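Local coordinates for acetylene hydratase (Pelobacter acetylenicus, PDB 2E7Z), which catalyses the hydration of acetylene to acetaldehyde, using a tungsten-bis(molybdopterin guanine dinucleotide) cofactor and a [4Fe-4S] cluster, at residues Cys6-Ile11 / Asp457-Arg462; Asn111-Tyr116 / Val464-Trp469. All blocks are in the same frame, centred on the assembly; numbering follows the deposited sequence.

Contact 1: residues Cys6-Ile11 / Asp457-Arg462. With SF4 (iron/sulfur cluster), chain D; MGD (2-amino-5,6-dimercapto-7-methyl-3,7,8a,9-tetrahydro-8-oxa-1,3,9,10-tetraaza-anthracen-4-one guanosine dinucleotide), chain E.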
loop_
_atom_site.group_PDB
_atom_site.type_symbol
_atom_site.label_atom_id
_atom_site.label_comp_id
_atom_site.label_asym_id
_atom_site.label_seq_id
_atom_site.Cartn_x
_atom_site.Cartn_y
_atom_site.Cartn_z
ATOM N N CYS A 6 16.998 -3.806 0.800
ATOM C CA CYS A 6 16.601 -3.070 1.968
ATOM C C CYS A 6 15.083 -3.160 2.094
ATOM O O CYS A 6 14.366 -2.886 1.125
ATOM C CB CYS A 6 17.039 -1.628 1.800
ATOM S SG CYS A 6 16.478 -0.578 3.151
ATOM N N GLN A 7 14.612 -3.558 3.276
ATOM C CA GLN A 7 13.171 -3.615 3.538
ATOM C C GLN A 7 12.799 -2.624 4.632
ATOM O O GLN A 7 11.804 -2.808 5.345
ATOM C CB GLN A 7 12.760 -5.047 3.881
ATOM C CG GLN A 7 12.964 -5.984 2.671
ATOM C CD GLN A 7 13.455 -7.379 3.038
ATOM O OE1 GLN A 7 12.726 -8.172 3.662
ATOM N NE2 GLN A 7 14.664 -7.717 2.595
ATOM N N SER A 8 13.589 -1.558 4.747
ATOM C CA SER A 8 13.224 -0.476 5.656
ATOM C C SER A 8 12.110 0.392 5.069
ATOM O O SER A 8 11.451 1.124 5.796
ATOM C CB SER A 8 14.443 0.362 6.048
ATOM O OG SER A 8 15.200 -0.275 7.073
ATOM N N CYS A 9 11.871 0.276 3.761
ATOM C CA CYS A 9 10.618 0.732 3.168
ATOM C C CYS A 9 10.393 -0.146 1.943
ATOM O O CYS A 9 11.218 -1.014 1.629
ATOM C CB CYS A 9 10.580 2.245 2.863
ATOM S SG CYS A 9 11.189 2.817 1.248
ATOM N N ASP A 10 9.295 0.083 1.252
ATOM C CA ASP A 10 8.833 -0.898 0.276
ATOM C C ASP A 10 9.359 -0.758 -1.162
ATOM O O ASP A 10 9.069 -1.606 -2.004
ATOM C CB ASP A 10 7.303 -1.005 0.298
ATOM C CG ASP A 10 6.595 0.301 -0.013
ATOM O OD1 ASP A 10 7.203 1.401 0.053
ATOM O OD2 ASP A 10 5.369 0.208 -0.284
ATOM N N ILE A 11 10.154 0.275 -1.450
ATOM C CA ILE A 11 10.713 0.371 -2.793
ATOM C C ILE A 11 11.858 -0.635 -2.975
ATOM O O ILE A 11 12.144 -1.027 -4.105
ATOM C CB ILE A 11 11.144 1.814 -3.174
ATOM C CG1 ILE A 11 11.243 1.978 -4.697
ATOM C CG2 ILE A 11 12.441 2.185 -2.495
ATOM C CD1 ILE A 11 9.979 1.618 -5.481
ATOM N N ASP A 457 11.917 -11.797 12.626
ATOM C CA ASP A 457 13.236 -11.456 12.129
ATOM C C ASP A 457 13.229 -10.096 11.416
ATOM O O ASP A 457 12.185 -9.489 11.194
ATOM C CB ASP A 457 13.861 -12.584 11.282
ATOM C CG ASP A 457 13.108 -12.883 9.997
ATOM O OD1 ASP A 457 12.143 -12.187 9.681
ATOM O OD2 ASP A 457 13.561 -13.832 9.318
ATOM N N HIS A 458 14.424 -9.615 11.091
ATOM C CA HIS A 458 14.636 -8.328 10.472
ATOM C C HIS A 458 15.296 -8.542 9.096
ATOM O O HIS A 458 15.899 -9.596 8.815
ATOM C CB HIS A 458 15.535 -7.520 11.441
ATOM C CG HIS A 458 15.905 -6.155 10.961
ATOM N ND1 HIS A 458 16.937 -5.927 10.073
ATOM C CD2 HIS A 458 15.371 -4.941 11.247
ATOM C CE1 HIS A 458 17.025 -4.627 9.839
ATOM N NE2 HIS A 458 16.086 -4.006 10.538
ATOM N N TRP A 459 15.172 -7.559 8.214
ATOM C CA TRP A 459 15.703 -7.717 6.860
ATOM C C TRP A 459 17.218 -7.953 6.766
ATOM O O TRP A 459 17.691 -8.435 5.745
ATOM C CB TRP A 459 15.247 -6.566 5.946
ATOM C CG TRP A 459 15.758 -5.190 6.238
ATOM C CD1 TRP A 459 15.108 -4.209 6.935
ATOM C CD2 TRP A 459 16.959 -4.592 5.721
ATOM N NE1 TRP A 459 15.877 -3.041 6.929
ATOM C CE2 TRP A 459 17.003 -3.259 6.180
ATOM C CE3 TRP A 459 18.005 -5.058 4.910
ATOM C CZ2 TRP A 459 18.054 -2.393 5.850
ATOM C CZ3 TRP A 459 19.025 -4.193 4.576
ATOM C CH2 TRP A 459 19.045 -2.884 5.049
ATOM N N LEU A 460 17.976 -7.599 7.800
ATOM C CA LEU A 460 19.422 -7.872 7.817
ATOM C C LEU A 460 19.696 -9.302 8.320
ATOM O O LEU A 460 20.858 -9.697 8.471
ATOM C CB LEU A 460 20.167 -6.823 8.688
ATOM C CG LEU A 460 20.278 -5.444 8.030
ATOM C CD1 LEU A 460 20.732 -4.414 9.099
ATOM C CD2 LEU A 460 21.265 -5.476 6.865
ATOM N N GLU A 461 18.625 -10.061 8.589
ATOM C CA GLU A 461 18.740 -11.382 9.197
ATOM C C GLU A 461 18.124 -12.486 8.350
ATOM O O GLU A 461 17.868 -13.598 8.856
ATOM C CB GLU A 461 18.059 -11.400 10.569
ATOM C CG GLU A 461 18.578 -10.337 11.548
ATOM C CD GLU A 461 17.719 -10.212 12.802
ATOM O OE1 GLU A 461 16.522 -10.616 12.779
ATOM O OE2 GLU A 461 18.257 -9.707 13.811
ATOM N N ARG A 462 17.872 -12.216 7.069
ATOM C CA ARG A 462 17.152 -13.197 6.268
ATOM C C ARG A 462 17.490 -13.150 4.787
ATOM O O ARG A 462 17.706 -12.072 4.229
ATOM C CB ARG A 462 15.637 -13.001 6.455
ATOM C CG ARG A 462 15.092 -11.635 5.944
ATOM C CD ARG A 462 13.664 -11.449 6.413
ATOM N NE ARG A 462 13.103 -10.162 6.005
ATOM C CZ ARG A 462 12.331 -9.407 6.794
ATOM N NH1 ARG A 462 11.846 -8.259 6.343
ATOM N NH2 ARG A 462 12.012 -9.818 8.023
HETATM FE FE1 SF4 D . 15.699 3.974 1.877
HETATM FE FE2 SF4 D . 15.696 1.291 2.052
HETATM FE FE3 SF4 D . 15.565 2.495 -0.370
HETATM FE FE4 SF4 D . 13.455 2.558 1.281
HETATM S S1 SF4 D . 14.298 0.692 0.334
HETATM S S2 SF4 D . 14.302 4.345 0.061
HETATM S S3 SF4 D . 14.472 2.672 3.357
HETATM S S4 SF4 D . 17.338 2.618 1.108
HETATM P PB MGD E . 2.524 -0.006 9.665
HETATM O O1B MGD E . 1.043 0.190 9.870
HETATM O O2B MGD E . 3.487 0.985 10.207
HETATM O O3B MGD E . 2.884 -0.139 8.107
HETATM O O3A MGD E . 1.231 -0.338 6.225
HETATM P PA MGD E . 2.391 -1.170 6.977
HETATM O O1A MGD E . 3.589 -1.378 6.100
HETATM O O2A MGD E . 1.698 -2.349 7.592
HETATM O "O5'" MGD E . 2.860 -1.461 10.274
HETATM C "C5'" MGD E . 4.054 -2.115 9.880
HETATM C "C4'" MGD E . 4.490 -2.950 11.067
HETATM O "O4'" MGD E . 5.508 -3.849 10.601
HETATM C "C3'" MGD E . 5.184 -2.147 12.162
HETATM O "O3'" MGD E . 4.501 -2.371 13.407
HETATM C "C2'" MGD E . 6.645 -2.642 12.210
HETATM O "O2'" MGD E . 7.264 -2.685 13.511
HETATM C "C1'" MGD E . 6.492 -4.029 11.645
HETATM N N9 MGD E . 7.662 -4.586 10.949
HETATM C C8 MGD E . 8.528 -3.936 10.134
HETATM N N7 MGD E . 9.412 -4.791 9.596
HETATM C C5 MGD E . 9.061 -6.026 10.017
HETATM C C6 MGD E . 9.547 -7.383 9.833
HETATM O O6 MGD E . 10.530 -7.627 9.103
HETATM N N1 MGD E . 8.855 -8.351 10.457
HETATM C C2 MGD E . 7.839 -8.155 11.292
HETATM N N2 MGD E . 7.229 -9.235 11.859
HETATM N N3 MGD E . 7.348 -6.940 11.513
HETATM C C4 MGD E . 7.919 -5.883 10.899
HETATM C C10 MGD E . 1.623 0.554 5.181
HETATM C C11 MGD E . 0.365 0.910 4.418
HETATM O O11 MGD E . -0.426 1.680 5.321
HETATM C C12 MGD E . 0.712 1.707 3.185
HETATM S S12 MGD E . 1.865 1.060 2.101
HETATM C C13 MGD E . 0.089 2.866 2.914
HETATM S S13 MGD E . 0.541 3.854 1.603
HETATM C C14 MGD E . -1.036 3.399 3.747
HETATM N N15 MGD E . -0.648 4.579 4.504
HETATM C C16 MGD E . -1.611 5.025 5.362
HETATM C C17 MGD E . -1.810 6.436 5.719
HETATM O O17 MGD E . -1.085 7.326 5.222
HETATM N N18 MGD E . -2.802 6.729 6.585
HETATM C C19 MGD E . -3.615 5.791 7.133
HETATM N N19 MGD E . -4.586 6.148 8.000
HETATM N N20 MGD E . -3.467 4.487 6.867
HETATM C C21 MGD E . -2.527 4.070 6.010
HETATM N N22 MGD E . -2.418 2.768 5.734
HETATM C C23 MGD E . -1.544 2.290 4.683
HETATM O O HOH W 1 16.848 -9.654 3.327
#
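Cys6 and Gln7 lie over one face of the Trp459 indole. The CA of Cys6 makes a CH-pi contact with the six-membered ring, 3.8 Å from its centroid, and the backbone N of Gln7 sits 3.5 Å above the ring plane. With Cys6 SG anti to its own backbone N (chi1 175°), the sulfur meets the ring obliquely, 3.6 Å from Trp459 CZ2. His458 CE1 and Leu460 CG occupy the opposite face. The same Cys6 SG binds the cluster iron FE2 at 2.3 Å, and Cys9 SG binds the iron FE4; Cys13 and Cys43 complete the [4Fe-4S] site of this DMSO reductase family member. Trp459 NE1 donates a hydrogen bond to Ser8 OG at 2.9 Å, the hydroxyl lying 21° out of the indole plane. Arg462 and Gln7 meet tip to tip: NE and NH1 of the arginine both donate to Gln7 OE1, the NH1 bond being 2.8 Å, and reach it from the same face of the amide. A water accepts from Gln7 NE2 and donates to the carbonyl oxygens of Trp459 and Arg462. Arg462 NH2 forms a salt bridge with Asp457 OD1, while NH1 and NH2 together hold the guanine O6 of the cofactor, 2.9 Å from NH2.

Contact 2: residues Asn111-Tyr116 / Val464-Trp469. With MGD (2-amino-5,6-dimercapto-7-methyl-3,7,8a,9-tetrahydro-8-oxa-1,3,9,10-tetraaza-anthracen-4-one guanosine dinucleotide), chain E.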
loop_
_atom_site.group_PDB
_atom_site.type_symbol
_atom_site.label_atom_id
_atom_site.label_comp_id
_atom_site.label_asym_id
_atom_site.label_seq_id
_atom_site.Cartn_x
_atom_site.Cartn_y
_atom_site.Cartn_z
ATOM N N ASN A 111 6.757 -6.187 4.037
ATOM C CA ASN A 111 7.646 -5.940 5.153
ATOM C C ASN A 111 8.410 -7.171 5.629
ATOM O O ASN A 111 9.296 -7.047 6.472
ATOM C CB ASN A 111 6.898 -5.339 6.362
ATOM C CG ASN A 111 6.367 -3.938 6.107
ATOM O OD1 ASN A 111 6.804 -3.250 5.186
ATOM N ND2 ASN A 111 5.401 -3.531 6.911
ATOM N N GLN A 112 8.010 -8.346 5.143
ATOM C CA GLN A 112 8.493 -9.626 5.660
ATOM C C GLN A 112 9.159 -10.475 4.598
ATOM O O GLN A 112 10.201 -11.074 4.820
ATOM C CB GLN A 112 7.314 -10.396 6.246
ATOM C CG GLN A 112 6.667 -9.670 7.427
ATOM C CD GLN A 112 5.398 -10.354 7.818
ATOM O OE1 GLN A 112 5.392 -11.213 8.695
ATOM N NE2 GLN A 112 4.308 -10.003 7.146
ATOM N N GLN A 113 8.478 -10.595 3.455
ATOM C CA GLN A 113 9.034 -11.253 2.254
ATOM C C GLN A 113 9.583 -12.625 2.636
ATOM O O GLN A 113 10.728 -12.977 2.272
ATOM C CB GLN A 113 10.064 -10.356 1.579
ATOM C CG GLN A 113 9.387 -9.086 1.163
ATOM C CD GLN A 113 10.107 -8.317 0.069
ATOM O OE1 GLN A 113 10.571 -8.885 -0.938
ATOM N NE2 GLN A 113 10.155 -7.012 0.235
ATOM N N SER A 114 8.722 -13.408 3.311
ATOM C CA SER A 114 9.143 -14.664 3.893
ATOM C C SER A 114 8.157 -15.814 3.781
ATOM O O SER A 114 8.537 -16.923 4.116
ATOM C CB SER A 114 9.480 -14.472 5.379
ATOM O OG SER A 114 10.663 -13.698 5.503
ATOM N N GLU A 115 6.925 -15.595 3.292
ATOM C CA GLU A 115 5.965 -16.704 3.329
ATOM C C GLU A 115 5.614 -17.290 1.961
ATOM O O GLU A 115 5.145 -18.420 1.914
ATOM C CB GLU A 115 4.722 -16.387 4.170
ATOM C CG GLU A 115 3.947 -15.098 3.864
ATOM C CD GLU A 115 2.980 -15.154 2.690
ATOM O OE1 GLU A 115 2.561 -16.252 2.218
ATOM O OE2 GLU A 115 2.569 -14.051 2.234
ATOM N N TYR A 116 5.829 -16.558 0.863
ATOM C CA TYR A 116 5.819 -17.143 -0.480
ATOM C C TYR A 116 4.475 -17.777 -0.846
ATOM O O TYR A 116 4.416 -18.662 -1.698
ATOM C CB TYR A 116 6.963 -18.142 -0.669
ATOM C CG TYR A 116 8.321 -17.509 -0.479
ATOM C CD1 TYR A 116 8.921 -16.806 -1.511
ATOM C CD2 TYR A 116 8.967 -17.556 0.760
ATOM C CE1 TYR A 116 10.160 -16.196 -1.346
ATOM C CE2 TYR A 116 10.206 -16.923 0.959
ATOM C CZ TYR A 116 10.783 -16.231 -0.113
ATOM O OH TYR A 116 11.991 -15.594 0.026
ATOM N N VAL A 464 16.086 -13.469 0.904
ATOM C CA VAL A 464 14.807 -13.270 0.209
ATOM C C VAL A 464 14.967 -13.539 -1.277
ATOM O O VAL A 464 15.920 -13.067 -1.899
ATOM C CB VAL A 464 14.277 -11.805 0.369
ATOM C CG1 VAL A 464 12.944 -11.630 -0.374
ATOM C CG2 VAL A 464 14.091 -11.434 1.825
ATOM N N VAL A 465 14.028 -14.307 -1.824
ATOM C CA VAL A 465 13.828 -14.346 -3.264
ATOM C C VAL A 465 12.620 -13.478 -3.580
ATOM O O VAL A 465 11.557 -13.641 -2.988
ATOM C CB VAL A 465 13.573 -15.801 -3.751
ATOM C CG1 VAL A 465 13.021 -15.843 -5.194
ATOM C CG2 VAL A 465 14.855 -16.620 -3.650
ATOM N N GLN A 466 12.798 -12.567 -4.534
ATOM C CA GLN A 466 11.696 -11.720 -5.009
ATOM C C GLN A 466 11.192 -12.242 -6.351
ATOM O O GLN A 466 11.856 -13.064 -6.980
ATOM C CB GLN A 466 12.201 -10.290 -5.184
ATOM C CG GLN A 466 12.548 -9.666 -3.842
ATOM C CD GLN A 466 12.738 -8.167 -3.910
ATOM O OE1 GLN A 466 13.370 -7.670 -4.832
ATOM N NE2 GLN A 466 12.197 -7.437 -2.918
ATOM N N PRO A 467 10.041 -11.736 -6.835
ATOM C CA PRO A 467 9.210 -10.691 -6.220
ATOM C C PRO A 467 8.181 -11.216 -5.220
ATOM O O PRO A 467 7.652 -12.317 -5.399
ATOM C CB PRO A 467 8.491 -10.082 -7.428
ATOM C CG PRO A 467 8.306 -11.271 -8.381
ATOM C CD PRO A 467 9.569 -12.117 -8.183
ATOM N N ASN A 468 7.914 -10.426 -4.176
ATOM C CA ASN A 468 6.890 -10.782 -3.201
ATOM C C ASN A 468 5.589 -10.012 -3.280
ATOM O O ASN A 468 4.682 -10.201 -2.463
ATOM C CB ASN A 468 7.521 -10.762 -1.838
ATOM C CG ASN A 468 8.557 -11.867 -1.722
ATOM O OD1 ASN A 468 9.768 -11.618 -1.641
ATOM N ND2 ASN A 468 8.085 -13.105 -1.823
ATOM N N TRP A 469 5.506 -9.189 -4.326
ATOM C CA TRP A 469 4.227 -8.740 -4.852
ATOM C C TRP A 469 4.144 -9.373 -6.227
ATOM O O TRP A 469 4.906 -9.016 -7.137
ATOM C CB TRP A 469 4.183 -7.215 -4.966
ATOM C CG TRP A 469 3.903 -6.480 -3.665
ATOM C CD1 TRP A 469 3.283 -6.965 -2.552
ATOM C CD2 TRP A 469 4.200 -5.106 -3.395
ATOM N NE1 TRP A 469 3.175 -5.974 -1.603
ATOM C CE2 TRP A 469 3.742 -4.826 -2.093
ATOM C CE3 TRP A 469 4.837 -4.089 -4.122
ATOM C CZ2 TRP A 469 3.892 -3.576 -1.507
ATOM C CZ3 TRP A 469 4.985 -2.853 -3.530
ATOM C CH2 TRP A 469 4.513 -2.602 -2.247
HETATM P PB MGD E . 2.524 -0.006 9.665
HETATM O O1B MGD E . 1.043 0.190 9.870
HETATM O O2B MGD E . 3.487 0.985 10.207
HETATM O O3B MGD E . 2.884 -0.139 8.107
HETATM O O3A MGD E . 1.231 -0.338 6.225
HETATM P PA MGD E . 2.391 -1.170 6.977
HETATM O O1A MGD E . 3.589 -1.378 6.100
HETATM O O2A MGD E . 1.698 -2.349 7.592
HETATM O "O5'" MGD E . 2.860 -1.461 10.274
HETATM C "C5'" MGD E . 4.054 -2.115 9.880
HETATM C "C4'" MGD E . 4.490 -2.950 11.067
HETATM O "O4'" MGD E . 5.508 -3.849 10.601
HETATM C "C3'" MGD E . 5.184 -2.147 12.162
HETATM O "O3'" MGD E . 4.501 -2.371 13.407
HETATM C "C2'" MGD E . 6.645 -2.642 12.210
HETATM O "O2'" MGD E . 7.264 -2.685 13.511
HETATM C "C1'" MGD E . 6.492 -4.029 11.645
HETATM N N9 MGD E . 7.662 -4.586 10.949
HETATM C C8 MGD E . 8.528 -3.936 10.134
HETATM N N7 MGD E . 9.412 -4.791 9.596
HETATM C C5 MGD E . 9.061 -6.026 10.017
HETATM C C6 MGD E . 9.547 -7.383 9.833
HETATM O O6 MGD E . 10.530 -7.627 9.103
HETATM N N1 MGD E . 8.855 -8.351 10.457
HETATM C C2 MGD E . 7.839 -8.155 11.292
HETATM N N2 MGD E . 7.229 -9.235 11.859
HETATM N N3 MGD E . 7.348 -6.940 11.513
HETATM C C4 MGD E . 7.919 -5.883 10.899
HETATM C C10 MGD E . 1.623 0.554 5.181
HETATM C C11 MGD E . 0.365 0.910 4.418
HETATM O O11 MGD E . -0.426 1.680 5.321
HETATM C C12 MGD E . 0.712 1.707 3.185
HETATM S S12 MGD E . 1.865 1.060 2.101
HETATM C C13 MGD E . 0.089 2.866 2.914
HETATM S S13 MGD E . 0.541 3.854 1.603
HETATM C C14 MGD E . -1.036 3.399 3.747
HETATM N N15 MGD E . -0.648 4.579 4.504
HETATM C C16 MGD E . -1.611 5.025 5.362
HETATM C C17 MGD E . -1.810 6.436 5.719
HETATM O O17 MGD E . -1.085 7.326 5.222
HETATM N N18 MGD E . -2.802 6.729 6.585
HETATM C C19 MGD E . -3.615 5.791 7.133
HETATM N N19 MGD E . -4.586 6.148 8.000
HETATM N N20 MGD E . -3.467 4.487 6.867
HETATM C C21 MGD E . -2.527 4.070 6.010
HETATM N N22 MGD E . -2.418 2.768 5.734
HETATM C C23 MGD E . -1.544 2.290 4.683
#
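The Tyr116 ring has the carbonyl O of Val465 at its edge, 3.3 Å from CE1, while the side chain of Asn468 approaches it obliquely. Tyr116 OH accepts a hydrogen bond from Val465 N at 3.0 Å. The amides of Gln113 and Gln466 are nearly coplanar, 3° apart. Gln466 NE2 donates to Gln113 OE1 at 2.9 Å in an almost straight bond (173°) that uses a lone pair in the carbonyl plane. Gln113 CG stands anti to the carbonyl carbon (chi1 -61°), and the extended chain beyond it carries the amide to Gln466. Both methyls of Val464 lie 3.7 Å from Gln113 O. In this molybdopterin oxidoreductase domain the loop after strand 103-107 thus meets the loop between strands 452-455 and 474-476; the former also carries Asn111, whose ND2 donates to the cofactor phosphate oxygen O1A at 2.9 Å. Gln113 NE2 is held by Asn12 OD1 and Ile110 O. An alanine in place of Gln113 would probably leave Gln466 NE2 without this acceptor, and Asn12 OD1 and Ile110 O without the donor NE2. Engaged through both OE1 and NE2, the Gln113 amide is probably fixed in its rotation, a buried polar group with partners at both ends.

The centres of the two contacts are 10 Å apart, on the same side of the chain's centre. Their segments alternate along the sequence: 6-11, 111-116, 457-462, 464-469. The last two belong to one loop between strands 452-455 and 474-476, which thus meets the cluster loop after strand 2-5 in contact 1 and the loop after strand 103-107 in contact 2. Strands 103-107 and 452-455 share the seven-stranded mixed sheet. The contacts also touch directly: Arg462 NH1 makes a weak hydrogen bond to Asn111 O, and Asp10, an active-site residue, has OD2 3.5 Å from Trp469 CH2. Both adjoin the same molybdopterin guanine dinucleotide, tying the iron-sulfur region to the cofactor site.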